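Local coordinates for Aac(6')-Ih protein (Acinetobacter baumannii, PDB 4E8O), which probably transfers the acetyl group of acetyl coenzyme A to the 6'-amino group of aminoglycoside antibiotics, conferring resistance to them, at residues B[135-140]-B[146-151]; B[100-105]-B[112-117]; B[34-39]-B[48-53]; B[40-45]-B[76-81]. One frame throughout, in Å; residues are numbered along the deposited sequence.

Contact 1: residues B[135-140]-B[146-151]; sequences SDAALD and AMHQAL
Two torsions bring Ser-135 and His-148 together: chi1 of -177° puts Ser-135 OG opposite its backbone N, while chi1 of -88° at His-148 swings the imidazole off the helix toward strand 132-138. In this N-acetyltransferase (GNAT) fold the strand is followed directly by helix 142-150, which turns back alongside it; the axes of 135-138 and 146-150 are 10.0 Å apart and run at 158°, close to antiparallel. Ser-135 OG and His-148 NE2 form a short hydrogen bond of 2.6 Å, with the hydroxyl at the ring edge and in the ring plane. The serine methylene follows, its CB 3.2 Å from His-148 NE2. Both residues are buried. At its other nitrogen the ring is tied to the carbonyl of Ser-144, one turn earlier in its own helix, so bonds at ND1 and NE2 together fix its rotation. Phe-153 meets the imidazole edge-to-face, and Phe-162 of the second subunit stacks with it. That subunit also pairs one of its strands antiparallel with Ser-135, Asp-136 and Ala-137, which carries the sheet across the dimer interface and places this contact next to it. The remaining touches gather at one corner of the ring and are looser: His-148 CE1 lies 3.7 Å from Asp-136 O and 4.2 Å from Ala-137 CB, approaching both obliquely.

Contact 2: residues B[100-105]-B[112-117]; sequences EGIFVL and GIATGL
The beta-alpha-beta unit formed by strand 96-104, helix 113-127 and strand 132-138 is the heart of the GNAT fold, and here its first strand meets the start of its helix. The sequence just before and into the helix, ending at Gly-112, Ile-113 and Ala-114, fits the family's R-x-x-G-x-A signature, whose loop and helix start bind the coenzyme A pyrophosphate in relatives and probably do so here. Gly-112, at the N-cap position, has a positive phi, which favours glycine. The segment axes lie 9.4 Å apart at 151°, so the helix runs back nearly antiparallel to the strand. Alternation along the strand sends Ile-102 and Val-104 to the helix side and Phe-103 to the other face, against Leu-38 and Leu-41 of helix 32-42. Ala-114 sits between the two aliphatic residues: its CB is 3.9 Å from Ile-102 CD1 and 4.0 Å from Val-104 CG2. Ile-102 reaches that far because its chain is fully extended, with chi1 of -176° and chi2 of 177°. Leu-117, one turn on, also turns toward the sheet and packs on Ala-77 and Leu-79 of strand 75-84. Leu-151 closes over Ala-114 from the loop after helix 142-150. Ile-113 contributes only its short branch, CG2, which lies 3.7 Å from Val-104 CG1.

Contact 3: residues B[34-39]-B[48-53]; sequences DWLALR and DVHLQE
Arg-39, His-50 and the carboxylate of Glu-53 form the tight part of this helix-helix contact, whereas Leu-36 and Leu-51 line its more open side. The axes of 34-39 and 48-53 are 10.7 Å apart and cross at 127°, a separation filled by long side chains rather than close backbones. Arg-39 reaches across with its chain extended from CG to NE, passing beside the imidazole: its CD is 3.6 Å from His-50 ND1. Its NH1 then gives two hydrogen bonds. One goes to His-50 ND1 at 3.0 Å, with an N-H...N angle of 142° and the guanidinium nitrogen tilted slightly from the ring plane. The other, to OE1 of the partly exposed Glu-53 at 3.2 Å, is part of a salt bridge; OE1 lies in the guanidinium plane, NH1 approaches it from above the carboxylate plane, and the two flat groups stand 88° apart. Arg-39 NE is also salt-bridged to Glu-80 of strand 75-84, so the guanidinium joins two carboxylates. On the outer side Leu-36, partly exposed, still packs closely, its CD1 3.6 Å from His-50 CB; beyond it Leu-51 only approaches. These are the two helices that precede strand 63-69 in the GNAT fold. Helix 32-42 packs on the sheet through Trp-35 and Leu-38, which touch Met-78, and on helix 47-57 through this contact, while His-50 NE2 makes a weak hydrogen bond to Trp-43 O, just past the C-terminal end of helix 32-42.

Contact 4: residues B[40-45]-B[76-81]; sequences CLLWPD and IAMLEA
The backbones of Leu-42 and Met-78 stay well apart, 9.4 Å between CA atoms, and Trp-43 is the first residue to leave the helical backbone angles of helix 32-42, so side chains alone span the space to strand 75-84. Met-78 and Glu-80, two positions apart on the strand, point to this face of the sheet, while Leu-79 between them turns to the other, against helix 113-127. Met-78 CG sits between the backbone N and carbonyl carbon (chi1 56°), and a bend at chi3 carries the terminal methyl to Leu-42. There Met-78 CE meets Leu-42 CD2 at 3.7 Å, and it lies obliquely to the indole, 4.5 Å from Trp-43 CZ3. The same leucine methyl rests over one face of the Trp-43 ring, near its rim, so leucine, methionine and indole pack together. Glu-80 comes from the opposite direction and meets the indole at its edge, OE2 3.7 Å from Trp-43 CZ3, with the carboxylate plane turned 83° to the ring. The weakly positive C-H edge probably suits the carboxylate oxygens, but what holds the group is OE2, which forms a salt bridge to Arg-39 NE and accepts a hydrogen bond from Trp-35 NE1; Arg-63 adds a long, weak ion pair to OE1. The contact joins the end of helix 32-42 to the central sheet where Glu-80 is paired with both Glu-100 and Gly-101, a classic beta bulge in strand 96-104; GNAT enzymes carry such a bulge in the equivalent strand, beside the acetyl-CoA site, and it probably lies there here too.

Overall arrangement
Contacts 3 and 4 interlock along the chain, their segments alternating from 34 to 81 and sharing helix 32-42; contact 2 follows, then contact 1. Centres step across the fold: contacts 3 and 4 are about 8 Å apart, 4 and 2 about 10 Å, 2 and 1 about 12 Å, whereas 1 and 3 are about 23 Å apart on opposite sides of the chain's centre. Strands 75-84, 96-104 and 132-138, neighbours in one mixed sheet, carry contacts 4, 2 and 1. Helix 32-42 packs on one face and helix 113-127 on the other, giving the layered GNAT core, with contact 1 at the edge where the second subunit extends the sheet.

Contact 1: residues B[135-140]-B[146-151]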
loop_
_atom_site.group_PDB
_atom_site.type_symbol
_atom_site.label_atom_id
_atom_site.label_comp_id
_atom_site.label_asym_id
_atom_site.label_seq_id
_atom_site.Cartn_x
_atom_site.Cartn_y
_atom_site.Cartn_z
ATOM N N SER B 135 -1.740 0.839 9.567
ATOM C CA SER B 135 -0.334 1.197 9.707
ATOM C C SER B 135 0.463 -0.008 9.246
ATOM O O SER B 135 -0.121 -1.046 8.911
ATOM C CB SER B 135 -0.011 1.529 11.162
ATOM O OG SER B 135 1.335 1.959 11.323
ATOM N N ASP B 136 1.784 0.120 9.205
ATOM C CA ASP B 136 2.623 -1.032 8.894
ATOM C C ASP B 136 3.988 -0.887 9.551
ATOM O O ASP B 136 4.313 0.171 10.093
ATOM C CB ASP B 136 2.747 -1.250 7.375
ATOM C CG ASP B 136 3.528 -0.147 6.678
ATOM O OD1 ASP B 136 3.891 0.859 7.325
ATOM O OD2 ASP B 136 3.777 -0.280 5.464
ATOM N N ALA B 137 4.776 -1.954 9.509
ATOM C CA ALA B 137 6.094 -1.952 10.121
ATOM C C ALA B 137 6.935 -3.000 9.432
ATOM O O ALA B 137 6.403 -4.004 8.956
ATOM C CB ALA B 137 5.986 -2.270 11.586
ATOM N N ALA B 138 8.245 -2.780 9.386
ATOM C CA ALA B 138 9.155 -3.781 8.844
ATOM C C ALA B 138 8.958 -5.091 9.597
ATOM O O ALA B 138 8.693 -5.079 10.803
ATOM C CB ALA B 138 10.595 -3.313 8.960
ATOM N N LEU B 139 9.075 -6.215 8.891
ATOM C CA LEU B 139 8.861 -7.528 9.495
ATOM C C LEU B 139 9.874 -7.804 10.599
ATOM O O LEU B 139 9.572 -8.514 11.560
ATOM C CB LEU B 139 8.919 -8.625 8.423
ATOM C CG LEU B 139 8.841 -10.096 8.843
ATOM C CD1 LEU B 139 7.541 -10.409 9.561
ATOM C CD2 LEU B 139 8.994 -10.998 7.626
ATOM N N ASP B 140 11.068 -7.230 10.464
ATOM C CA ASP B 140 12.149 -7.476 11.420
ATOM C C ASP B 140 12.164 -6.506 12.607
ATOM O O ASP B 140 13.068 -6.559 13.442
ATOM C CB ASP B 140 13.510 -7.472 10.705
ATOM C CG ASP B 140 13.908 -6.093 10.196
ATOM O OD1 ASP B 140 13.046 -5.192 10.135
ATOM O OD2 ASP B 140 15.095 -5.911 9.846
ATOM N N ALA B 146 5.253 -4.452 18.910
ATOM C CA ALA B 146 4.808 -4.311 20.293
ATOM C C ALA B 146 4.203 -2.927 20.534
ATOM O O ALA B 146 3.201 -2.795 21.239
ATOM C CB ALA B 146 5.950 -4.586 21.260
ATOM N N MET B 147 4.815 -1.901 19.950
ATOM C CA MET B 147 4.291 -0.538 20.045
ATOM C C MET B 147 2.909 -0.403 19.406
ATOM O O MET B 147 2.014 0.221 19.981
ATOM C CB MET B 147 5.254 0.464 19.397
ATOM C CG MET B 147 4.711 1.884 19.362
ATOM S SD MET B 147 5.593 2.994 18.239
ATOM C CE MET B 147 5.344 2.180 16.664
ATOM N N HIS B 148 2.741 -0.983 18.217
ATOM C CA HIS B 148 1.453 -0.937 17.523
ATOM C C HIS B 148 0.347 -1.581 18.349
ATOM O O HIS B 148 -0.759 -1.051 18.426
ATOM C CB HIS B 148 1.534 -1.622 16.157
ATOM C CG HIS B 148 1.967 -0.715 15.050
ATOM N ND1 HIS B 148 3.276 -0.626 14.629
ATOM C CD2 HIS B 148 1.263 0.146 14.277
ATOM C CE1 HIS B 148 3.362 0.254 13.647
ATOM N NE2 HIS B 148 2.154 0.737 13.415
ATOM N N GLN B 149 0.637 -2.727 18.954
ATOM C CA GLN B 149 -0.361 -3.409 19.768
ATOM C C GLN B 149 -0.670 -2.626 21.039
ATOM O O GLN B 149 -1.793 -2.651 21.529
ATOM C CB GLN B 149 0.084 -4.842 20.085
ATOM C CG GLN B 149 0.303 -5.708 18.837
ATOM C CD GLN B 149 0.757 -7.118 19.169
ATOM O OE1 GLN B 149 1.221 -7.391 20.279
ATOM N NE2 GLN B 149 0.623 -8.023 18.208
ATOM N N ALA B 150 0.323 -1.911 21.557
ATOM C CA ALA B 150 0.141 -1.130 22.777
ATOM C C ALA B 150 -0.725 0.100 22.513
ATOM O O ALA B 150 -1.249 0.709 23.446
ATOM C CB ALA B 150 1.484 -0.726 23.355
ATOM N N LEU B 151 -0.859 0.459 21.237
ATOM C CA LEU B 151 -1.669 1.602 20.823
ATOM C C LEU B 151 -3.078 1.192 20.377
ATOM O O LEU B 151 -3.883 2.042 19.983
ATOM C CB LEU B 151 -0.969 2.384 19.705
ATOM C CG LEU B 151 0.296 3.150 20.106
ATOM C CD1 LEU B 151 0.912 3.889 18.927
ATOM C CD2 LEU B 151 -0.014 4.112 21.234
#

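Contact 2: residues B[100-105]-B[112-117]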
loop_
_atom_site.group_PDB
_atom_site.type_symbol
_atom_site.label_atom_id
_atom_site.label_comp_id
_atom_site.label_asym_id
_atom_site.label_seq_id
_atom_site.Cartn_x
_atom_site.Cartn_y
_atom_site.Cartn_z
ATOM N N GLU B 100 1.770 7.115 9.070
ATOM C CA GLU B 100 2.994 7.186 8.291
ATOM C C GLU B 100 4.206 7.116 9.201
ATOM O O GLU B 100 5.217 6.513 8.845
ATOM C CB GLU B 100 3.027 8.468 7.460
ATOM C CG GLU B 100 1.833 8.639 6.530
ATOM C CD GLU B 100 1.971 7.856 5.244
ATOM O OE1 GLU B 100 3.043 7.262 5.017
ATOM O OE2 GLU B 100 1.006 7.840 4.447
ATOM N N GLY B 101 4.103 7.725 10.379
ATOM C CA GLY B 101 5.216 7.729 11.304
ATOM C C GLY B 101 4.846 8.289 12.656
ATOM O O GLY B 101 4.064 9.237 12.761
ATOM N N ILE B 102 5.413 7.695 13.697
ATOM C CA ILE B 102 5.252 8.216 15.039
ATOM C C ILE B 102 6.587 8.082 15.755
ATOM O O ILE B 102 7.303 7.092 15.575
ATOM C CB ILE B 102 4.125 7.481 15.796
ATOM C CG1 ILE B 102 3.895 8.110 17.173
ATOM C CG2 ILE B 102 4.412 5.983 15.875
ATOM C CD1 ILE B 102 2.754 7.485 17.950
ATOM N N PHE B 103 6.945 9.091 16.539
ATOM C CA PHE B 103 8.180 9.032 17.299
ATOM C C PHE B 103 8.035 9.792 18.599
ATOM O O PHE B 103 7.659 10.960 18.597
ATOM C CB PHE B 103 9.347 9.612 16.501
ATOM C CG PHE B 103 10.595 9.788 17.313
ATOM C CD1 PHE B 103 11.411 8.703 17.594
ATOM C CD2 PHE B 103 10.943 11.033 17.809
ATOM C CE1 PHE B 103 12.559 8.859 18.354
ATOM C CE2 PHE B 103 12.083 11.198 18.565
ATOM C CZ PHE B 103 12.897 10.110 18.838
ATOM N N VAL B 104 8.334 9.121 19.704
ATOM C CA VAL B 104 8.353 9.751 21.013
ATOM C C VAL B 104 9.739 9.544 21.607
ATOM O O VAL B 104 10.295 8.447 21.510
ATOM C CB VAL B 104 7.306 9.124 21.953
ATOM C CG1 VAL B 104 7.279 9.854 23.285
ATOM C CG2 VAL B 104 5.927 9.141 21.309
ATOM N N LEU B 105 10.308 10.595 22.193
ATOM C CA LEU B 105 11.567 10.463 22.925
ATOM C C LEU B 105 11.381 9.466 24.062
ATOM O O LEU B 105 10.354 9.495 24.742
ATOM C CB LEU B 105 12.022 11.819 23.468
ATOM C CG LEU B 105 12.510 12.805 22.408
ATOM C CD1 LEU B 105 12.811 14.165 23.015
ATOM C CD2 LEU B 105 13.738 12.247 21.732
ATOM N N GLY B 112 2.258 8.137 27.761
ATOM C CA GLY B 112 1.134 7.825 26.901
ATOM C C GLY B 112 0.743 8.983 26.004
ATOM O O GLY B 112 -0.430 9.138 25.656
ATOM N N ILE B 113 1.721 9.805 25.633
ATOM C CA ILE B 113 1.479 10.893 24.692
ATOM C C ILE B 113 1.270 10.304 23.298
ATOM O O ILE B 113 0.628 10.909 22.438
ATOM C CB ILE B 113 2.641 11.917 24.691
ATOM C CG1 ILE B 113 2.296 13.135 23.830
ATOM C CG2 ILE B 113 3.936 11.273 24.215
ATOM C CD1 ILE B 113 1.091 13.906 24.323
ATOM N N ALA B 114 1.805 9.107 23.088
ATOM C CA ALA B 114 1.609 8.391 21.835
ATOM C C ALA B 114 0.137 8.018 21.659
ATOM O O ALA B 114 -0.390 8.054 20.550
ATOM C CB ALA B 114 2.493 7.158 21.793
ATOM N N THR B 115 -0.520 7.659 22.760
ATOM C CA THR B 115 -1.956 7.384 22.746
ATOM C C THR B 115 -2.730 8.644 22.364
ATOM O O THR B 115 -3.650 8.594 21.544
ATOM C CB THR B 115 -2.439 6.878 24.117
ATOM O OG1 THR B 115 -1.860 5.594 24.381
ATOM C CG2 THR B 115 -3.958 6.757 24.147
ATOM N N GLY B 116 -2.341 9.772 22.955
ATOM C CA GLY B 116 -2.969 11.048 22.662
ATOM C C GLY B 116 -2.794 11.477 21.217
ATOM O O GLY B 116 -3.702 12.065 20.625
ATOM N N LEU B 117 -1.625 11.202 20.648
ATOM C CA LEU B 117 -1.361 11.557 19.257
ATOM C C LEU B 117 -2.244 10.737 18.317
ATOM O O LEU B 117 -2.857 11.278 17.394
ATOM C CB LEU B 117 0.120 11.355 18.924
ATOM C CG LEU B 117 1.109 12.372 19.505
ATOM C CD1 LEU B 117 2.523 11.813 19.489
ATOM C CD2 LEU B 117 1.055 13.670 18.726
#

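Contact 3: residues B[34-39]-B[48-53]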
loop_
_atom_site.group_PDB
_atom_site.type_symbol
_atom_site.label_atom_id
_atom_site.label_comp_id
_atom_site.label_asym_id
_atom_site.label_seq_id
_atom_site.Cartn_x
_atom_site.Cartn_y
_atom_site.Cartn_z
ATOM N N ASP B 34 11.696 22.185 14.762
ATOM C CA ASP B 34 11.320 21.204 15.783
ATOM C C ASP B 34 10.864 19.895 15.144
ATOM O O ASP B 34 11.115 18.811 15.674
ATOM C CB ASP B 34 10.198 21.746 16.670
ATOM C CG ASP B 34 10.634 22.921 17.516
ATOM O OD1 ASP B 34 11.832 23.000 17.877
ATOM O OD2 ASP B 34 9.767 23.766 17.826
ATOM N N TRP B 35 10.177 20.011 14.009
ATOM C CA TRP B 35 9.670 18.859 13.273
ATOM C C TRP B 35 10.826 18.086 12.657
ATOM O O TRP B 35 10.869 16.856 12.734
ATOM C CB TRP B 35 8.699 19.325 12.182
ATOM C CG TRP B 35 8.010 18.213 11.425
ATOM C CD1 TRP B 35 8.007 16.881 11.732
ATOM C CD2 TRP B 35 7.229 18.350 10.229
ATOM N NE1 TRP B 35 7.273 16.185 10.800
ATOM C CE2 TRP B 35 6.784 17.064 9.870
ATOM C CE3 TRP B 35 6.859 19.439 9.433
ATOM C CZ2 TRP B 35 5.990 16.835 8.743
ATOM C CZ3 TRP B 35 6.072 19.213 8.321
ATOM C CH2 TRP B 35 5.646 17.921 7.983
ATOM N N LEU B 36 11.766 18.814 12.059
ATOM C CA LEU B 36 12.936 18.213 11.413
ATOM C C LEU B 36 13.810 17.457 12.408
ATOM O O LEU B 36 14.250 16.339 12.133
ATOM C CB LEU B 36 13.766 19.295 10.712
ATOM C CG LEU B 36 15.084 18.855 10.072
ATOM C CD1 LEU B 36 14.812 17.894 8.941
ATOM C CD2 LEU B 36 15.890 20.044 9.571
ATOM N N ALA B 37 14.054 18.075 13.560
ATOM C CA ALA B 37 14.905 17.491 14.593
ATOM C C ALA B 37 14.431 16.113 15.057
ATOM O O ALA B 37 15.248 15.231 15.318
ATOM C CB ALA B 37 15.025 18.445 15.776
ATOM N N LEU B 38 13.118 15.939 15.174
ATOM C CA LEU B 38 12.544 14.650 15.549
ATOM C C LEU B 38 12.423 13.723 14.344
ATOM O O LEU B 38 12.647 12.517 14.456
ATOM C CB LEU B 38 11.175 14.836 16.206
ATOM C CG LEU B 38 11.177 15.561 17.551
ATOM C CD1 LEU B 38 9.771 15.686 18.099
ATOM C CD2 LEU B 38 12.056 14.817 18.530
ATOM N N ARG B 39 12.069 14.296 13.195
ATOM C CA ARG B 39 11.899 13.534 11.962
ATOM C C ARG B 39 13.194 12.852 11.544
ATOM O O ARG B 39 13.168 11.751 10.995
ATOM C CB ARG B 39 11.417 14.454 10.834
ATOM C CG ARG B 39 10.629 13.755 9.743
ATOM C CD ARG B 39 10.035 14.764 8.768
ATOM N NE ARG B 39 8.963 14.183 7.966
ATOM C CZ ARG B 39 9.076 13.856 6.684
ATOM N NH1 ARG B 39 10.217 14.059 6.038
ATOM N NH2 ARG B 39 8.042 13.328 6.041
ATOM N N ASP B 48 17.636 18.529 3.131
ATOM C CA ASP B 48 16.839 19.113 2.056
ATOM C C ASP B 48 15.726 18.180 1.567
ATOM O O ASP B 48 14.654 18.650 1.183
ATOM C CB ASP B 48 17.734 19.532 0.889
ATOM C CG ASP B 48 16.992 20.348 -0.149
ATOM O OD1 ASP B 48 16.598 21.495 0.162
ATOM O OD2 ASP B 48 16.814 19.854 -1.281
ATOM N N VAL B 49 15.979 16.871 1.580
ATOM C CA VAL B 49 14.952 15.886 1.232
ATOM C C VAL B 49 13.795 15.967 2.221
ATOM O O VAL B 49 12.627 15.993 1.827
ATOM C CB VAL B 49 15.507 14.445 1.224
ATOM C CG1 VAL B 49 14.378 13.439 1.033
ATOM C CG2 VAL B 49 16.554 14.276 0.134
ATOM N N HIS B 50 14.127 15.998 3.508
ATOM C CA HIS B 50 13.135 16.177 4.567
ATOM C C HIS B 50 12.319 17.458 4.350
ATOM O O HIS B 50 11.092 17.411 4.231
ATOM C CB HIS B 50 13.826 16.253 5.934
ATOM C CG HIS B 50 14.102 14.921 6.564
ATOM N ND1 HIS B 50 13.098 14.086 7.003
ATOM C CD2 HIS B 50 15.268 14.302 6.865
ATOM C CE1 HIS B 50 13.635 12.997 7.530
ATOM N NE2 HIS B 50 14.948 13.105 7.460
ATOM N N LEU B 51 13.012 18.594 4.303
ATOM C CA LEU B 51 12.372 19.906 4.189
ATOM C C LEU B 51 11.492 20.041 2.949
ATOM O O LEU B 51 10.422 20.652 3.003
ATOM C CB LEU B 51 13.425 21.020 4.207
ATOM C CG LEU B 51 14.033 21.350 5.570
ATOM C CD1 LEU B 51 15.070 22.461 5.468
ATOM C CD2 LEU B 51 12.939 21.735 6.554
ATOM N N GLN B 52 11.947 19.476 1.835
ATOM C CA GLN B 52 11.184 19.511 0.594
ATOM C C GLN B 52 9.859 18.785 0.809
ATOM O O GLN B 52 8.809 19.244 0.365
ATOM C CB GLN B 52 11.986 18.854 -0.534
ATOM C CG GLN B 52 11.941 19.585 -1.872
ATOM C CD GLN B 52 12.983 19.066 -2.851
ATOM O OE1 GLN B 52 14.011 18.518 -2.450
ATOM N NE2 GLN B 52 12.721 19.236 -4.141
ATOM N N GLU B 53 9.911 17.664 1.518
ATOM C CA GLU B 53 8.714 16.878 1.789
ATOM C C GLU B 53 7.830 17.559 2.832
ATOM O O GLU B 53 6.615 17.638 2.659
ATOM C CB GLU B 53 9.099 15.471 2.256
ATOM C CG GLU B 53 7.940 14.483 2.283
ATOM C CD GLU B 53 8.370 13.097 2.724
ATOM O OE1 GLU B 53 9.556 12.930 3.079
ATOM O OE2 GLU B 53 7.526 12.176 2.713
#

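Contact 4: residues B[40-45]-B[76-81]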
loop_
_atom_site.group_PDB
_atom_site.type_symbol
_atom_site.label_atom_id
_atom_site.label_comp_id
_atom_site.label_asym_id
_atom_site.label_seq_id
_atom_site.Cartn_x
_atom_site.Cartn_y
_atom_site.Cartn_z
ATOM N N CYS B 40 14.326 13.502 11.802
ATOM C CA CYS B 40 15.618 12.938 11.413
ATOM C C CYS B 40 16.040 11.791 12.328
ATOM O O CYS B 40 16.883 10.971 11.958
ATOM C CB CYS B 40 16.703 14.021 11.365
ATOM S SG CYS B 40 17.377 14.512 12.974
ATOM N N LEU B 41 15.451 11.735 13.521
ATOM C CA LEU B 41 15.690 10.619 14.433
ATOM C C LEU B 41 14.890 9.411 13.965
ATOM O O LEU B 41 15.367 8.275 14.019
ATOM C CB LEU B 41 15.282 10.984 15.857
ATOM C CG LEU B 41 15.865 12.252 16.476
ATOM C CD1 LEU B 41 15.432 12.351 17.915
ATOM C CD2 LEU B 41 17.375 12.272 16.383
ATOM N N LEU B 42 13.668 9.668 13.506
ATOM C CA LEU B 42 12.794 8.616 13.003
ATOM C C LEU B 42 13.321 8.102 11.671
ATOM O O LEU B 42 13.597 6.909 11.519
ATOM C CB LEU B 42 11.364 9.143 12.843
ATOM C CG LEU B 42 10.270 8.148 12.446
ATOM C CD1 LEU B 42 10.235 6.979 13.415
ATOM C CD2 LEU B 42 8.906 8.826 12.393
ATOM N N TRP B 43 13.465 9.013 10.714
ATOM C CA TRP B 43 13.976 8.669 9.394
ATOM C C TRP B 43 15.222 9.488 9.075
ATOM O O TRP B 43 15.121 10.581 8.517
ATOM C CB TRP B 43 12.908 8.916 8.321
ATOM C CG TRP B 43 11.582 8.248 8.582
ATOM C CD1 TRP B 43 11.356 6.913 8.800
ATOM C CD2 TRP B 43 10.293 8.883 8.620
ATOM N NE1 TRP B 43 10.009 6.688 8.985
ATOM C CE2 TRP B 43 9.337 7.879 8.876
ATOM C CE3 TRP B 43 9.861 10.203 8.465
ATOM C CZ2 TRP B 43 7.971 8.158 8.980
ATOM C CZ3 TRP B 43 8.505 10.478 8.569
ATOM C CH2 TRP B 43 7.576 9.461 8.824
ATOM N N PRO B 44 16.405 8.966 9.437
ATOM C CA PRO B 44 17.658 9.650 9.094
ATOM C C PRO B 44 17.801 9.838 7.584
ATOM O O PRO B 44 17.815 8.852 6.846
ATOM C CB PRO B 44 18.733 8.683 9.607
ATOM C CG PRO B 44 18.068 7.947 10.723
ATOM C CD PRO B 44 16.632 7.787 10.295
ATOM N N ASP B 45 17.899 11.087 7.135
ATOM C CA ASP B 45 18.054 11.387 5.714
ATOM C C ASP B 45 18.590 12.799 5.513
ATOM O O ASP B 45 18.754 13.561 6.466
ATOM C CB ASP B 45 16.720 11.231 4.972
ATOM C CG ASP B 45 16.902 10.897 3.493
ATOM O OD1 ASP B 45 18.007 11.131 2.948
ATOM O OD2 ASP B 45 15.936 10.406 2.868
ATOM N N ILE B 76 8.885 16.899 21.929
ATOM C CA ILE B 76 9.304 15.587 22.419
ATOM C C ILE B 76 8.685 14.413 21.662
ATOM O O ILE B 76 9.053 13.261 21.899
ATOM C CB ILE B 76 9.076 15.436 23.956
ATOM C CG1 ILE B 76 7.633 15.774 24.353
ATOM C CG2 ILE B 76 10.053 16.308 24.728
ATOM C CD1 ILE B 76 6.649 14.614 24.232
ATOM N N ALA B 77 7.748 14.705 20.761
ATOM C CA ALA B 77 7.093 13.668 19.966
ATOM C C ALA B 77 6.487 14.230 18.683
ATOM O O ALA B 77 6.135 15.410 18.623
ATOM C CB ALA B 77 6.021 12.962 20.784
ATOM N N MET B 78 6.361 13.380 17.667
ATOM C CA MET B 78 5.741 13.763 16.398
ATOM C C MET B 78 4.953 12.601 15.816
ATOM O O MET B 78 5.250 11.441 16.101
ATOM C CB MET B 78 6.799 14.195 15.381
ATOM C CG MET B 78 7.868 13.144 15.125
ATOM S SD MET B 78 8.587 13.226 13.468
ATOM C CE MET B 78 7.415 12.228 12.552
ATOM N N LEU B 79 3.958 12.921 14.993
ATOM C CA LEU B 79 3.189 11.919 14.268
ATOM C C LEU B 79 2.882 12.448 12.874
ATOM O O LEU B 79 2.652 13.649 12.691
ATOM C CB LEU B 79 1.879 11.609 15.003
ATOM C CG LEU B 79 0.897 10.635 14.339
ATOM C CD1 LEU B 79 0.110 9.876 15.386
ATOM C CD2 LEU B 79 -0.060 11.364 13.413
ATOM N N GLU B 80 2.872 11.554 11.893
ATOM C CA GLU B 80 2.414 11.903 10.559
ATOM C C GLU B 80 1.396 10.861 10.116
ATOM O O GLU B 80 1.580 9.669 10.348
ATOM C CB GLU B 80 3.596 11.983 9.578
ATOM C CG GLU B 80 4.663 12.993 10.003
ATOM C CD GLU B 80 5.799 13.140 9.005
ATOM O OE1 GLU B 80 5.628 12.775 7.817
ATOM O OE2 GLU B 80 6.875 13.635 9.412
ATOM N N ALA B 81 0.315 11.304 9.488
ATOM C CA ALA B 81 -0.698 10.366 9.023
ATOM C C ALA B 81 -1.261 10.854 7.710
ATOM O O ALA B 81 -1.088 12.022 7.349
ATOM C CB ALA B 81 -1.806 10.203 10.059
#